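Side-chain contacts in cysteine protease (Xylella fastidiosa, PDB 3OIS), which probably acts as a papain-like cysteine peptidase and binds uridine-5'-diphosphate in a pocket: residues V239-Y244 with R249-R254; K195-L198 with P203-F206. All coordinates share one frame; numbering follows the deposited sequence.

Contact 1: residues V239-Y244 with R249-R254; sequences VLCVGY and RHFRIR
Residues Leu240 to Tyr244 pair with Phe251 to Arg254 as the two arms of an antiparallel beta hairpin, strands 233-245 and 250-254 in the large sheet of the papain-like fold. Three backbone bonds hold it: Arg254 N to Leu240 O (2.9 Å), Val242 N to Arg252 O (2.8 Å) and Arg252 N to Gly243 O (2.8 Å). In the Leu240-Arg254 pair a water replaces the second direct bond, accepting from Leu240 N and donating to Arg254 O.

On one face, Tyr244 CB lies over the Phe251 ring in a CH-pi contact, 4.1 Å from the ring centroid. CG of Tyr244 stands between the backbone N and the carbonyl carbon (chi1 62°), which leads its ring off toward Pro58, whose O its OH bonds. The two rings stay oblique to each other, planes at 54°, while Cys241 SG comes to 3.7 Å from Phe251 CD1, a sulfur-aromatic contact.

On the other face, Val242 CG2 touches Arg252 CG at 3.6 Å, and the extended Arg254 chain brings CD to 4.1 Å from Leu240 CD2. The charged ends go elsewhere: Arg252 to Glu263 and the Trp268 ring, Arg254 to the carbonyls of Phe67 and Gln68.

Strand 204-211 borders the hairpin along Val239 and Cys241, strand 60-62 and the residue after it along Val242 and Tyr244; strand 266-270 lies beside 250-254, and helix 191-199 packs on Tyr244 and Phe251.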
ATOM      1  N   VAL A 239       1.360  -2.985   0.503  1.00 11.40           N
ATOM      2  CA  VAL A 239       1.873  -2.398   1.776  1.00 10.13           C
ATOM      3  C   VAL A 239       2.978  -1.426   1.442  1.00 11.38           C
ATOM      4  O   VAL A 239       3.431  -1.306   0.309  1.00 12.90           O
ATOM      5  CB  VAL A 239       2.469  -3.534   2.668  1.00 12.21           C
ATOM      6  CG1 VAL A 239       1.361  -4.504   3.089  1.00 10.99           C
ATOM      7  CG2 VAL A 239       3.539  -4.307   1.902  1.00 12.77           C
ATOM      8  N   LEU A 240       3.399  -0.669   2.456  1.00 10.86           N
ATOM      9  CA  LEU A 240       4.601   0.180   2.364  1.00 12.57           C
ATOM     10  C   LEU A 240       5.805  -0.612   2.940  1.00 11.78           C
ATOM     11  O   LEU A 240       5.737  -1.138   4.077  1.00 15.00           O
ATOM     12  CB  LEU A 240       4.376   1.474   3.181  1.00 13.00           C
ATOM     13  CG  LEU A 240       5.550   2.496   3.048  1.00 12.58           C
ATOM     14  CD1 LEU A 240       5.368   3.254   1.689  1.00 11.44           C
ATOM     15  CD2 LEU A 240       5.480   3.484   4.261  1.00 12.01           C
ATOM     16  N   CYS A 241       6.919  -0.685   2.192  1.00 11.16           N
ATOM     17  CA  CYS A 241       8.113  -1.299   2.717  1.00 11.37           C
ATOM     18  C   CYS A 241       9.047  -0.241   3.321  1.00 11.78           C
ATOM     19  O   CYS A 241       9.268   0.784   2.735  1.00 13.35           O
ATOM     20  CB  CYS A 241       8.847  -2.001   1.545  1.00 10.89           C
ATOM     21  SG  CYS A 241      10.385  -2.810   2.083  1.00 15.26           S
ATOM     22  N   VAL A 242       9.574  -0.512   4.499  1.00 12.38           N
ATOM     23  CA  VAL A 242      10.308   0.578   5.191  1.00 14.61           C
ATOM     24  C   VAL A 242      11.673   0.182   5.570  1.00 15.13           C
ATOM     25  O   VAL A 242      12.348   0.923   6.303  1.00 15.53           O
ATOM     26  CB  VAL A 242       9.530   0.990   6.544  1.00 15.33           C
ATOM     27  CG1 VAL A 242       8.131   1.575   6.189  1.00 12.43           C
ATOM     28  CG2 VAL A 242       9.358  -0.201   7.524  1.00 13.60           C
ATOM     29  N   GLY A 243      12.178  -0.942   5.110  1.00 14.13           N
ATOM     30  CA  GLY A 243      13.529  -1.351   5.559  1.00 16.16           C
ATOM     31  C   GLY A 243      13.906  -2.759   5.204  1.00 14.97           C
ATOM     32  O   GLY A 243      13.165  -3.481   4.534  1.00 14.08           O
ATOM     33  N   TYR A 244      15.155  -3.143   5.500  1.00 14.53           N
ATOM     34  CA  TYR A 244      15.602  -4.516   5.287  1.00 13.87           C
ATOM     35  C   TYR A 244      16.723  -4.878   6.271  1.00 16.30           C
ATOM     36  O   TYR A 244      17.287  -3.987   6.881  1.00 16.46           O
ATOM     37  CB  TYR A 244      16.131  -4.703   3.850  1.00 14.20           C
ATOM     38  CG  TYR A 244      17.355  -3.864   3.470  1.00 14.57           C
ATOM     39  CD1 TYR A 244      17.259  -2.648   2.805  1.00 14.78           C
ATOM     40  CD2 TYR A 244      18.611  -4.368   3.758  1.00 14.07           C
ATOM     41  CE1 TYR A 244      18.414  -1.918   2.449  1.00 16.64           C
ATOM     42  CE2 TYR A 244      19.752  -3.683   3.396  1.00 14.58           C
ATOM     43  CZ  TYR A 244      19.648  -2.480   2.728  1.00 17.57           C
ATOM     44  OH  TYR A 244      20.812  -1.784   2.360  1.00 17.26           O
ATOM     45  N   ARG A 249      17.815 -11.579   6.225  1.00 16.17           N
ATOM     46  CA  ARG A 249      17.403 -11.600   4.797  1.00 16.20           C
ATOM     47  C   ARG A 249      15.862 -11.477   4.719  1.00 16.58           C
ATOM     48  O   ARG A 249      15.169 -12.272   4.075  1.00 16.67           O
ATOM     49  CB  ARG A 249      17.930 -12.862   4.066  1.00 16.86           C
ATOM     50  CG  ARG A 249      19.510 -12.919   3.981  1.00 21.68           C
ATOM     51  CD  ARG A 249      19.967 -14.272   3.368  1.00 30.94           C
ATOM     52  NE  ARG A 249      19.198 -14.514   2.130  1.00 37.62           N
ATOM     53  CZ  ARG A 249      19.444 -13.970   0.933  1.00 41.86           C
ATOM     54  NH1 ARG A 249      18.614 -14.242  -0.086  1.00 42.76           N
ATOM     55  NH2 ARG A 249      20.524 -13.192   0.727  1.00 43.92           N
ATOM     56  N   HIS A 250      15.370 -10.467   5.407  1.00 15.91           N
ATOM     57  CA  HIS A 250      13.920 -10.030   5.277  1.00 15.26           C
ATOM     58  C   HIS A 250      13.840  -8.522   5.057  1.00 15.24           C
ATOM     59  O   HIS A 250      14.698  -7.790   5.547  1.00 14.85           O
ATOM     60  CB  HIS A 250      13.100 -10.372   6.494  1.00 15.35           C
ATOM     61  CG  HIS A 250      12.758 -11.823   6.649  1.00 16.72           C
ATOM     62  ND1 HIS A 250      13.714 -12.809   6.848  1.00 18.11           N
ATOM     63  CD2 HIS A 250      11.558 -12.450   6.662  1.00 13.85           C
ATOM     64  CE1 HIS A 250      13.105 -13.981   6.960  1.00 16.07           C
ATOM     65  NE2 HIS A 250      11.795 -13.780   6.884  1.00 18.94           N
ATOM     66  N   PHE A 251      12.825  -8.076   4.320  1.00 13.77           N
ATOM     67  CA  PHE A 251      12.395  -6.681   4.207  1.00 11.69           C
ATOM     68  C   PHE A 251      11.320  -6.418   5.237  1.00 11.94           C
ATOM     69  O   PHE A 251      10.506  -7.312   5.583  1.00 13.54           O
ATOM     70  CB  PHE A 251      11.827  -6.369   2.785  1.00 12.40           C
ATOM     71  CG  PHE A 251      12.889  -6.236   1.731  1.00 12.04           C
ATOM     72  CD1 PHE A 251      13.330  -4.990   1.341  1.00 12.46           C
ATOM     73  CD2 PHE A 251      13.392  -7.344   1.128  1.00 13.51           C
ATOM     74  CE1 PHE A 251      14.283  -4.794   0.361  1.00 15.57           C
ATOM     75  CE2 PHE A 251      14.425  -7.205   0.118  1.00 18.92           C
ATOM     76  CZ  PHE A 251      14.856  -5.926  -0.272  1.00 16.61           C
ATOM     77  N   ARG A 252      11.353  -5.205   5.797  1.00 12.81           N
ATOM     78  CA  ARG A 252      10.372  -4.831   6.843  1.00 12.17           C
ATOM     79  C   ARG A 252       9.187  -4.155   6.179  1.00 12.05           C
ATOM     80  O   ARG A 252       9.347  -3.211   5.382  1.00 13.11           O
ATOM     81  CB  ARG A 252      11.034  -3.791   7.762  1.00 15.41           C
ATOM     82  CG  ARG A 252      10.215  -3.420   9.002  1.00 16.25           C
ATOM     83  CD  ARG A 252      10.160  -4.642   9.860  1.00 12.35           C
ATOM     84  NE  ARG A 252       9.672  -4.248  11.197  1.00 13.62           N
ATOM     85  CZ  ARG A 252       9.437  -5.115  12.195  1.00 19.15           C
ATOM     86  NH1 ARG A 252       9.490  -6.456  11.988  1.00 17.34           N
ATOM     87  NH2 ARG A 252       9.100  -4.643  13.425  1.00 18.38           N
ATOM     88  N   ILE A 253       7.994  -4.670   6.484  1.00 12.15           N
ATOM     89  CA  ILE A 253       6.758  -4.120   5.870  1.00 11.65           C
ATOM     90  C   ILE A 253       5.816  -3.540   6.935  1.00 13.22           C
ATOM     91  O   ILE A 253       5.595  -4.139   7.963  1.00 12.70           O
ATOM     92  CB  ILE A 253       6.103  -5.153   4.896  1.00 14.17           C
ATOM     93  CG1 ILE A 253       5.761  -6.393   5.601  1.00 12.46           C
ATOM     94  CG2 ILE A 253       7.061  -5.529   3.696  1.00 14.54           C
ATOM     95  CD1 ILE A 253       4.810  -7.262   4.736  1.00 18.86           C
ATOM     96  N   ARG A 254       5.269  -2.358   6.652  1.00 10.26           N
ATOM     97  CA  ARG A 254       4.193  -1.719   7.433  1.00 11.96           C
ATOM     98  C   ARG A 254       2.919  -2.267   6.926  1.00 11.66           C
ATOM     99  O   ARG A 254       2.540  -2.051   5.775  1.00 13.43           O
ATOM    100  CB  ARG A 254       4.303  -0.236   7.136  1.00 12.45           C
ATOM    101  CG  ARG A 254       3.254   0.614   7.894  1.00 12.74           C
ATOM    102  CD  ARG A 254       3.326   2.088   7.421  1.00 10.28           C
ATOM    103  NE  ARG A 254       2.136   2.780   7.803  1.00 11.26           N
ATOM    104  CZ  ARG A 254       1.896   3.360   9.010  1.00 10.57           C
ATOM    105  NH1 ARG A 254       2.836   3.351   9.982  1.00 14.66           N
ATOM    106  NH2 ARG A 254       0.729   3.958   9.255  1.00 14.04           N
TER
HETATM  107  O   HOH W   1       0.877  -0.253   4.420  1.00 11.56           O

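Contact 2: residues K195-L198 with P203-F206; sequences KACL and PFVF
Phe204, Leu198 and Cys197 form a small apolar helix-to-strand contact, in which helix 191-199 packs against the start of strand 204-211, which follows it after a short loop and belongs to the antiparallel sheet of a papain-like fold. All three side chains are buried, and together with Pro203 they account for nearly all of the 192 Å² that the two segments bury.

Phe204 is the common partner of the two helix residues. Its ring is carried toward the helix because CG stands between the backbone N and the carbonyl carbon (chi1 57°), and two neighbouring ring carbons, CE2 and CD2, then do the touching. Leu198 takes the first of them: its CG and CD1 each lie 3.8 Å from Phe204 CE2, and the leucine side chain runs at about a right angle to that of the phenylalanine. CG comes in obliquely to the ring, and the contact is plain apolar packing.

Cys197, one residue earlier on the helix, takes the second carbon. With its sulfur anti to the backbone N (chi1 -171°), SG reaches Phe204 CD2 at 4.2 Å, and its line to the ring centroid, 5.5 Å long, is tilted 74° from the ring normal. This is a sulfur-aromatic contact of oblique geometry.

Other parts of the fold close in around the group. Cys241 of strand 233-245 and Ile274 of helix 271-274 touch Phe204, Tyr244 packs on Leu198, and Tyr47 meets Cys197. Pro203 in turn rests on Phe89 and Glu90 of helix 78-93.

The second methyl of Leu198 completes the fit to the loop: CD2 lies 3.9 Å from Pro203 CA.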
ATOM      1  N   LYS A 195      16.847  -2.404  -2.222  1.00 13.64           N
ATOM      2  CA  LYS A 195      17.674  -1.969  -1.072  1.00 17.06           C
ATOM      3  C   LYS A 195      18.163  -0.534  -1.316  1.00 15.59           C
ATOM      4  O   LYS A 195      18.200   0.278  -0.377  1.00 16.13           O
ATOM      5  CB  LYS A 195      18.850  -2.914  -0.787  1.00 15.24           C
ATOM      6  CG  LYS A 195      18.553  -4.348  -0.291  1.00 15.08           C
ATOM      7  CD  LYS A 195      19.910  -5.144  -0.276  1.00 19.43           C
ATOM      8  CE  LYS A 195      19.719  -6.438   0.456  1.00 22.49           C
ATOM      9  NZ  LYS A 195      21.019  -7.207   0.464  1.00 20.09           N
ATOM     10  N   ALA A 196      18.571  -0.213  -2.544  1.00 17.41           N
ATOM     11  CA  ALA A 196      19.135   1.110  -2.842  1.00 16.95           C
ATOM     12  C   ALA A 196      18.084   2.181  -2.611  1.00 18.04           C
ATOM     13  O   ALA A 196      18.405   3.293  -2.126  1.00 17.32           O
ATOM     14  CB  ALA A 196      19.578   1.178  -4.242  1.00 17.24           C
ATOM     15  N   CYS A 197      16.830   1.857  -2.971  1.00 14.94           N
ATOM     16  CA  CYS A 197      15.726   2.804  -2.731  1.00 15.27           C
ATOM     17  C   CYS A 197      15.649   3.138  -1.214  1.00 14.99           C
ATOM     18  O   CYS A 197      15.603   4.314  -0.801  1.00 15.18           O
ATOM     19  CB  CYS A 197      14.398   2.167  -3.219  1.00 14.40           C
ATOM     20  SG  CYS A 197      13.005   3.292  -3.223  1.00 19.37           S
ATOM     21  N   LEU A 198      15.618   2.072  -0.398  1.00 14.45           N
ATOM     22  CA  LEU A 198      15.505   2.270   1.044  1.00 15.07           C
ATOM     23  C   LEU A 198      16.783   2.952   1.617  1.00 16.38           C
ATOM     24  O   LEU A 198      16.690   3.732   2.583  1.00 14.50           O
ATOM     25  CB  LEU A 198      15.270   0.910   1.705  1.00 14.32           C
ATOM     26  CG  LEU A 198      13.899   0.273   1.368  1.00 12.71           C
ATOM     27  CD1 LEU A 198      14.006  -1.257   1.722  1.00 13.01           C
ATOM     28  CD2 LEU A 198      12.746   0.999   2.106  1.00 14.15           C
ATOM     29  N   PRO A 203      10.937   4.969   1.157  1.00 16.33           N
ATOM     30  CA  PRO A 203      10.083   3.765   1.198  1.00 15.45           C
ATOM     31  C   PRO A 203       9.469   3.525  -0.193  1.00 16.37           C
ATOM     32  O   PRO A 203       9.362   4.460  -1.002  1.00 16.90           O
ATOM     33  CB  PRO A 203       8.937   4.193   2.106  1.00 17.70           C
ATOM     34  CG  PRO A 203       9.450   5.199   2.865  1.00 21.34           C
ATOM     35  CD  PRO A 203      10.249   6.062   1.839  1.00 17.96           C
ATOM     36  N   PHE A 204       8.949   2.288  -0.380  1.00 13.46           N
ATOM     37  CA  PHE A 204       8.193   2.046  -1.636  1.00 13.76           C
ATOM     38  C   PHE A 204       6.964   1.221  -1.303  1.00 13.18           C
ATOM     39  O   PHE A 204       6.911   0.556  -0.262  1.00 13.99           O
ATOM     40  CB  PHE A 204       9.131   1.302  -2.649  1.00 13.36           C
ATOM     41  CG  PHE A 204       9.690   0.023  -2.148  1.00 14.60           C
ATOM     42  CD1 PHE A 204       8.979  -1.180  -2.257  1.00 12.61           C
ATOM     43  CD2 PHE A 204      11.013  -0.039  -1.696  1.00 12.24           C
ATOM     44  CE1 PHE A 204       9.510  -2.369  -1.760  1.00 15.12           C
ATOM     45  CE2 PHE A 204      11.581  -1.294  -1.254  1.00 13.40           C
ATOM     46  CZ  PHE A 204      10.820  -2.448  -1.333  1.00 13.17           C
ATOM     47  N   VAL A 205       5.963   1.342  -2.169  1.00 13.53           N
ATOM     48  CA  VAL A 205       4.757   0.532  -2.035  0.50 12.52           C
ATOM     49  C   VAL A 205       4.837  -0.554  -3.056  1.00 13.89           C
ATOM     50  O   VAL A 205       5.470  -0.372  -4.096  1.00 13.51           O
ATOM     51  CB  VAL A 205       3.442   1.300  -2.278  0.50 11.79           C
ATOM     52  CG1 VAL A 205       3.190   2.284  -1.140  0.50 10.66           C
ATOM     53  CG2 VAL A 205       3.436   1.931  -3.672  0.50  9.17           C
ATOM     54  N   PHE A 206       4.274  -1.716  -2.691  1.00 12.82           N
ATOM     55  CA  PHE A 206       4.172  -2.813  -3.645  1.00 11.24           C
ATOM     56  C   PHE A 206       3.056  -3.722  -3.295  1.00 11.41           C
ATOM     57  O   PHE A 206       2.436  -3.578  -2.241  1.00 11.40           O
ATOM     58  CB  PHE A 206       5.484  -3.595  -3.717  1.00 11.58           C
ATOM     59  CG  PHE A 206       5.753  -4.440  -2.505  1.00 10.98           C
ATOM     60  CD1 PHE A 206       6.209  -3.817  -1.297  1.00 13.45           C
ATOM     61  CD2 PHE A 206       5.528  -5.795  -2.532  1.00 13.80           C
ATOM     62  CE1 PHE A 206       6.478  -4.653  -0.151  1.00 12.22           C
ATOM     63  CE2 PHE A 206       5.747  -6.646  -1.422  1.00 12.27           C
ATOM     64  CZ  PHE A 206       6.267  -6.082  -0.220  1.00 13.98           C
TER

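In the fold
Contact 2 comes first along the chain and closes before contact 1 opens, and their centres are about 8 Å apart. Both lie in the papain family region and share one antiparallel sheet, in which strands 204-211 and 233-245 are neighbours. The join between them is direct: Cys241 N lies 2.7 Å from Phe204 O, and Val239 N 3.0 Å from Phe206 O, both probable hydrogen bonds. Tyr244 CE1 also packs on Lys195 CB at 3.4 Å. Helix 191-199 thus packs on Phe204 in contact 2 and on Tyr244 and Phe251 of contact 1. The bound UDP is about 14 Å from the side chain of Phe204, so this is packing in the sheet region, apart from the UDP pocket.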